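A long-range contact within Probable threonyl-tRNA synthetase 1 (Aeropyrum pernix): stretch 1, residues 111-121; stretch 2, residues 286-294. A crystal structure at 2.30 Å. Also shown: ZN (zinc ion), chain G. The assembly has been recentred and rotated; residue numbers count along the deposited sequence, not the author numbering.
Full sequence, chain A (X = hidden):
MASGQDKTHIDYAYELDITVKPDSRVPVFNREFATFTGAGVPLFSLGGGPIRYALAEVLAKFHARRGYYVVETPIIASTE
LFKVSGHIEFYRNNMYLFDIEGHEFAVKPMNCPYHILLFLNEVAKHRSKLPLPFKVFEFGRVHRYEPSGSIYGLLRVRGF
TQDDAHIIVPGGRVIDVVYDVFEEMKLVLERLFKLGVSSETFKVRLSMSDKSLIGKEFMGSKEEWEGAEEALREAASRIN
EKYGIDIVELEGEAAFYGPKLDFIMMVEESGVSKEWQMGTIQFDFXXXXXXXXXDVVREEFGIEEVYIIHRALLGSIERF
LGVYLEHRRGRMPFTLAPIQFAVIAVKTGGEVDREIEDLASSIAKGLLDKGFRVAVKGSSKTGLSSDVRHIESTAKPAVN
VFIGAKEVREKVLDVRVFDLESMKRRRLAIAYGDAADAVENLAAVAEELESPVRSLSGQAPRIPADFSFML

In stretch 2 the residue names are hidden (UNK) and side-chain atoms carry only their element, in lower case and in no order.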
# COMPACT_ATOMS: atom_id res chain seq x y z
N ASN A 111 -11.25 -12.05 -2.21
CA ASN A 111 -11.35 -10.90 -3.17
C ASN A 111 -12.03 -11.24 -4.46
O ASN A 111 -12.46 -10.33 -5.19
CB ASN A 111 -9.99 -10.31 -3.52
CG ASN A 111 -9.14 -10.01 -2.31
OD1 ASN A 111 -8.05 -10.57 -2.13
ND2 ASN A 111 -9.62 -9.14 -1.47
N CYS A 112 -12.13 -12.54 -4.75
CA CYS A 112 -12.69 -13.06 -6.03
C CYS A 112 -13.94 -12.40 -6.62
O CYS A 112 -13.92 -12.06 -7.81
CB CYS A 112 -12.91 -14.61 -5.97
SG CYS A 112 -11.95 -15.47 -4.67
N PRO A 113 -15.07 -12.36 -5.86
CA PRO A 113 -16.31 -11.73 -6.35
C PRO A 113 -16.13 -10.26 -6.70
O PRO A 113 -16.69 -9.79 -7.70
CB PRO A 113 -17.28 -11.91 -5.18
CG PRO A 113 -16.75 -13.13 -4.40
CD PRO A 113 -15.26 -13.02 -4.55
N TYR A 114 -15.33 -9.53 -5.91
CA TYR A 114 -15.03 -8.12 -6.24
C TYR A 114 -14.25 -8.03 -7.55
O TYR A 114 -14.62 -7.25 -8.41
CB TYR A 114 -14.35 -7.37 -5.08
CG TYR A 114 -15.34 -6.70 -4.07
CD1 TYR A 114 -15.20 -6.87 -2.70
CD2 TYR A 114 -16.34 -5.85 -4.51
CE1 TYR A 114 -16.05 -6.26 -1.78
CE2 TYR A 114 -17.19 -5.20 -3.59
CZ TYR A 114 -17.05 -5.42 -2.25
OH TYR A 114 -17.91 -4.79 -1.36
N HIS A 115 -13.23 -8.87 -7.73
CA HIS A 115 -12.40 -8.87 -8.98
C HIS A 115 -13.24 -9.21 -10.19
O HIS A 115 -12.99 -8.66 -11.24
CB HIS A 115 -11.22 -9.84 -8.86
CG HIS A 115 -10.18 -9.38 -7.88
ND1 HIS A 115 -8.95 -9.99 -7.75
CD2 HIS A 115 -10.18 -8.34 -7.01
CE1 HIS A 115 -8.23 -9.34 -6.85
NE2 HIS A 115 -8.96 -8.34 -6.39
N ILE A 116 -14.23 -10.11 -10.03
CA ILE A 116 -15.20 -10.42 -11.09
C ILE A 116 -16.16 -9.28 -11.40
O ILE A 116 -16.45 -9.05 -12.56
CB ILE A 116 -16.00 -11.71 -10.83
CG1 ILE A 116 -15.06 -12.89 -10.78
CG2 ILE A 116 -17.10 -11.92 -11.93
CD1 ILE A 116 -15.67 -14.00 -9.99
N LEU A 117 -16.65 -8.58 -10.39
CA LEU A 117 -17.44 -7.39 -10.65
C LEU A 117 -16.65 -6.35 -11.47
O LEU A 117 -17.21 -5.66 -12.36
CB LEU A 117 -17.98 -6.77 -9.33
CG LEU A 117 -19.11 -7.48 -8.53
CD1 LEU A 117 -19.47 -6.65 -7.29
CD2 LEU A 117 -20.42 -7.74 -9.35
N LEU A 118 -15.36 -6.20 -11.19
CA LEU A 118 -14.50 -5.26 -11.92
C LEU A 118 -14.32 -5.68 -13.36
O LEU A 118 -14.31 -4.87 -14.24
CB LEU A 118 -13.09 -5.11 -11.27
CG LEU A 118 -13.03 -4.42 -9.88
CD1 LEU A 118 -11.61 -4.22 -9.36
CD2 LEU A 118 -13.76 -3.09 -9.92
N PHE A 119 -14.10 -6.96 -13.60
CA PHE A 119 -14.22 -7.51 -14.95
C PHE A 119 -15.59 -7.16 -15.60
O PHE A 119 -15.64 -6.63 -16.69
CB PHE A 119 -14.03 -9.02 -14.94
CG PHE A 119 -14.30 -9.68 -16.29
CD1 PHE A 119 -13.39 -9.56 -17.34
CD2 PHE A 119 -15.46 -10.45 -16.49
CE1 PHE A 119 -13.63 -10.19 -18.60
CE2 PHE A 119 -15.72 -11.08 -17.74
CZ PHE A 119 -14.78 -10.94 -18.80
N LEU A 120 -16.68 -7.45 -14.89
CA LEU A 120 -18.01 -7.19 -15.42
C LEU A 120 -18.22 -5.74 -15.74
O LEU A 120 -18.84 -5.44 -16.75
CB LEU A 120 -19.11 -7.74 -14.51
CG LEU A 120 -19.20 -9.27 -14.50
CD1 LEU A 120 -20.17 -9.77 -13.44
CD2 LEU A 120 -19.50 -9.90 -15.94
N ASN A 121 -17.74 -4.84 -14.89
CA ASN A 121 -17.91 -3.40 -15.17
C ASN A 121 -17.18 -2.97 -16.46
O ASN A 121 -17.71 -2.18 -17.22
CB ASN A 121 -17.49 -2.53 -13.97
CG ASN A 121 -17.57 -1.05 -14.28
OD1 ASN A 121 -18.66 -0.51 -14.53
ND2 ASN A 121 -16.42 -0.38 -14.27
N UNK A 286 -17.27 -23.13 -10.98
CA UNK A 286 -18.37 -22.57 -10.25
C UNK A 286 -18.61 -21.09 -10.60
O UNK A 286 -19.74 -20.73 -10.99
n UNK A 286 -18.89 -21.41 -6.88
o UNK A 286 -20.43 -22.55 -8.09
c UNK A 286 -18.11 -22.76 -8.76
c UNK A 286 -19.25 -22.22 -7.89
N UNK A 287 -17.58 -20.24 -10.45
CA UNK A 287 -17.69 -18.78 -10.62
C UNK A 287 -18.17 -18.35 -12.00
O UNK A 287 -18.97 -17.44 -12.09
c UNK A 287 -16.35 -18.04 -10.29
c UNK A 287 -16.98 -17.05 -7.95
c UNK A 287 -14.51 -17.04 -8.76
c UNK A 287 -15.89 -17.75 -8.85
N UNK A 288 -17.64 -18.95 -13.08
CA UNK A 288 -18.17 -18.58 -14.41
C UNK A 288 -19.64 -18.94 -14.65
O UNK A 288 -20.28 -18.34 -15.54
c UNK A 288 -17.27 -19.35 -15.39
c UNK A 288 -16.57 -20.40 -14.58
c UNK A 288 -16.52 -19.91 -13.17
N UNK A 289 -20.15 -19.93 -13.91
CA UNK A 289 -21.58 -20.23 -13.87
C UNK A 289 -22.34 -19.20 -13.00
O UNK A 289 -23.32 -18.59 -13.44
c UNK A 289 -20.54 -25.71 -15.49
c UNK A 289 -21.83 -21.69 -13.38
n UNK A 289 -20.58 -26.59 -16.48
c UNK A 289 -21.76 -24.21 -13.96
c UNK A 289 -21.58 -22.76 -14.49
n UNK A 289 -21.67 -25.22 -15.02
n UNK A 289 -19.36 -25.29 -15.02
N UNK A 290 -21.88 -19.01 -11.76
CA UNK A 290 -22.59 -18.13 -10.83
C UNK A 290 -22.66 -16.65 -11.27
O UNK A 290 -23.68 -15.98 -11.06
n UNK A 290 -25.91 -18.66 -6.03
c UNK A 290 -23.58 -20.04 -8.58
n UNK A 290 -26.38 -19.42 -8.15
c UNK A 290 -22.14 -19.65 -8.81
n UNK A 290 -24.17 -19.46 -7.35
c UNK A 290 -21.99 -18.26 -9.42
c UNK A 290 -25.48 -19.19 -7.17
N UNK A 291 -21.59 -16.16 -11.89
CA UNK A 291 -21.53 -14.78 -12.41
C UNK A 291 -21.75 -14.70 -13.92
O UNK A 291 -21.50 -13.65 -14.51
c UNK A 291 -20.03 -13.74 -10.64
c UNK A 291 -20.17 -14.16 -12.08
c UNK A 291 -19.46 -14.61 -9.71
c UNK A 291 -19.34 -14.23 -8.39
c UNK A 291 -20.38 -12.12 -8.90
c UNK A 291 -19.80 -13.00 -7.98
c UNK A 291 -20.52 -12.50 -10.22
N UNK A 292 -22.15 -15.81 -14.54
CA UNK A 292 -22.55 -15.85 -15.93
C UNK A 292 -21.42 -15.39 -16.85
O UNK A 292 -21.67 -14.72 -17.86
c UNK A 292 -23.86 -15.07 -16.12
c UNK A 292 -25.02 -15.78 -15.36
n UNK A 292 -29.17 -15.18 -12.95
c UNK A 292 -26.07 -14.77 -14.93
n UNK A 292 -28.49 -13.47 -14.31
n UNK A 292 -27.13 -15.31 -14.04
c UNK A 292 -28.26 -14.66 -13.77
N UNK A 293 -20.20 -15.83 -16.53
CA UNK A 293 -19.01 -15.44 -17.30
C UNK A 293 -18.87 -16.15 -18.62
O UNK A 293 -18.34 -15.58 -19.58
c UNK A 293 -17.74 -15.62 -16.46
c UNK A 293 -17.73 -14.87 -15.10
c UNK A 293 -18.19 -13.35 -15.30
c UNK A 293 -16.38 -14.99 -14.44
N UNK A 294 -19.32 -17.40 -18.65
CA UNK A 294 -19.34 -18.22 -19.86
C UNK A 294 -20.28 -17.56 -20.93
O UNK A 294 -19.91 -17.46 -22.07
c UNK A 294 -19.81 -19.64 -19.55
c UNK A 294 -19.29 -21.52 -17.94
c UNK A 294 -16.59 -21.31 -18.44
c UNK A 294 -18.41 -22.38 -17.30
c UNK A 294 -17.06 -22.27 -17.56
o UNK A 294 -16.14 -23.12 -16.98
c UNK A 294 -18.83 -20.56 -18.84
c UNK A 294 -17.47 -20.48 -19.08
ZN ZN G . -10.04 -16.08 -5.75
O HOH W 1 -8.20 -16.09 -4.90

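Position 286 carries two carbons, the second bearing one oxygen and one nitrogen, a short carboxamide, and nothing on stretch 1 lies within its reach: Asn 286. Its work here is in the backbone, where its O accepts a hydrogen bond from the N of position 290 at 2.9 Å.

Position 287 has four carbons forked at the second, and its CA-to-CB bond points toward stretch 1. One carbon at the end of the fork lies 3.5 Å from Ile 116 CD1 and 4.0 Å from Cys 112 CB. A four-carbon chain with the fork one carbon beyond CB is leucine, Leu 287, and the touching atom is CD1. The neighbour it packs on has a second task, since Cys 112 SG binds the zinc ion at 2.3 Å from ZN; the leucine meets the CB of that residue.

Position 288 shows three carbons closing a ring onto the backbone N and points away from stretch 1; such a ring can only be Pro 288. Its O accepts a hydrogen bond from the N of position 293 at 2.7 Å, tying the turn together.

Position 289 has three carbons, a nitrogen, and then a carbon carrying two more nitrogens, a guanidinium group out of reach of stretch 1: Arg 289. Position 290 has the same atoms in the same order and is likewise out of reach: Arg 290. Both are exposed, where their charge can stay clear of the apolar contact.

Position 291 has one carbon followed by a ring of six carbons with no oxygen. It points toward the helix of stretch 1, and Ile 116 CG2 sits over one face, 4.1 Å from the ring centroid and 29° off the normal, a CH-pi contact. Pro 113, Leu 120 and Leu 117 also approach the ring. This is Phe 291: Pro 113 CB comes to 3.9 Å from Phe 291 CZ, Leu 120 CD1 to 4.2 Å from Phe 291 CD1, and Leu 117 CD2 to 4.4 Å from Phe 291 CE1. Phe 291 is also the first residue after a helix to leave helical phi/psi.

Position 292 repeats the three carbons, nitrogen and two-nitrogen carbon, and its side chain ends leading away from stretch 1: Arg 292. It holds the N-cap position with phi/psi of 59/41.

Position 293 has four carbons forked at the second, pointing toward stretch 1. One terminal carbon meets Leu 120 CD2 at 3.7 Å, Ile 116 CG2 at 3.8 Å and Phe 119 CE2 at 4.1 Å. This is Leu 293, and the carbon is CD2.

Position 294 has one carbon and a six-carbon ring bearing an oxygen, out of reach of stretch 1: Tyr 294.

The contact works by apolar packing alone, with no hydrogen bond crossing it and 384 Å² buried. Ile 116 is the hub, touching Leu 287, Phe 291 and Leu 293. The rule to read is simple: residues spaced along a regular helix offer a row of side chains, and a short helix, the turn after it and the start of the next helix give one apolar side chain each, Leu 287, Phe 291 and Leu 293, while the arginines extend elsewhere.

Stretch 2 (286-294) NLPRRFRLY
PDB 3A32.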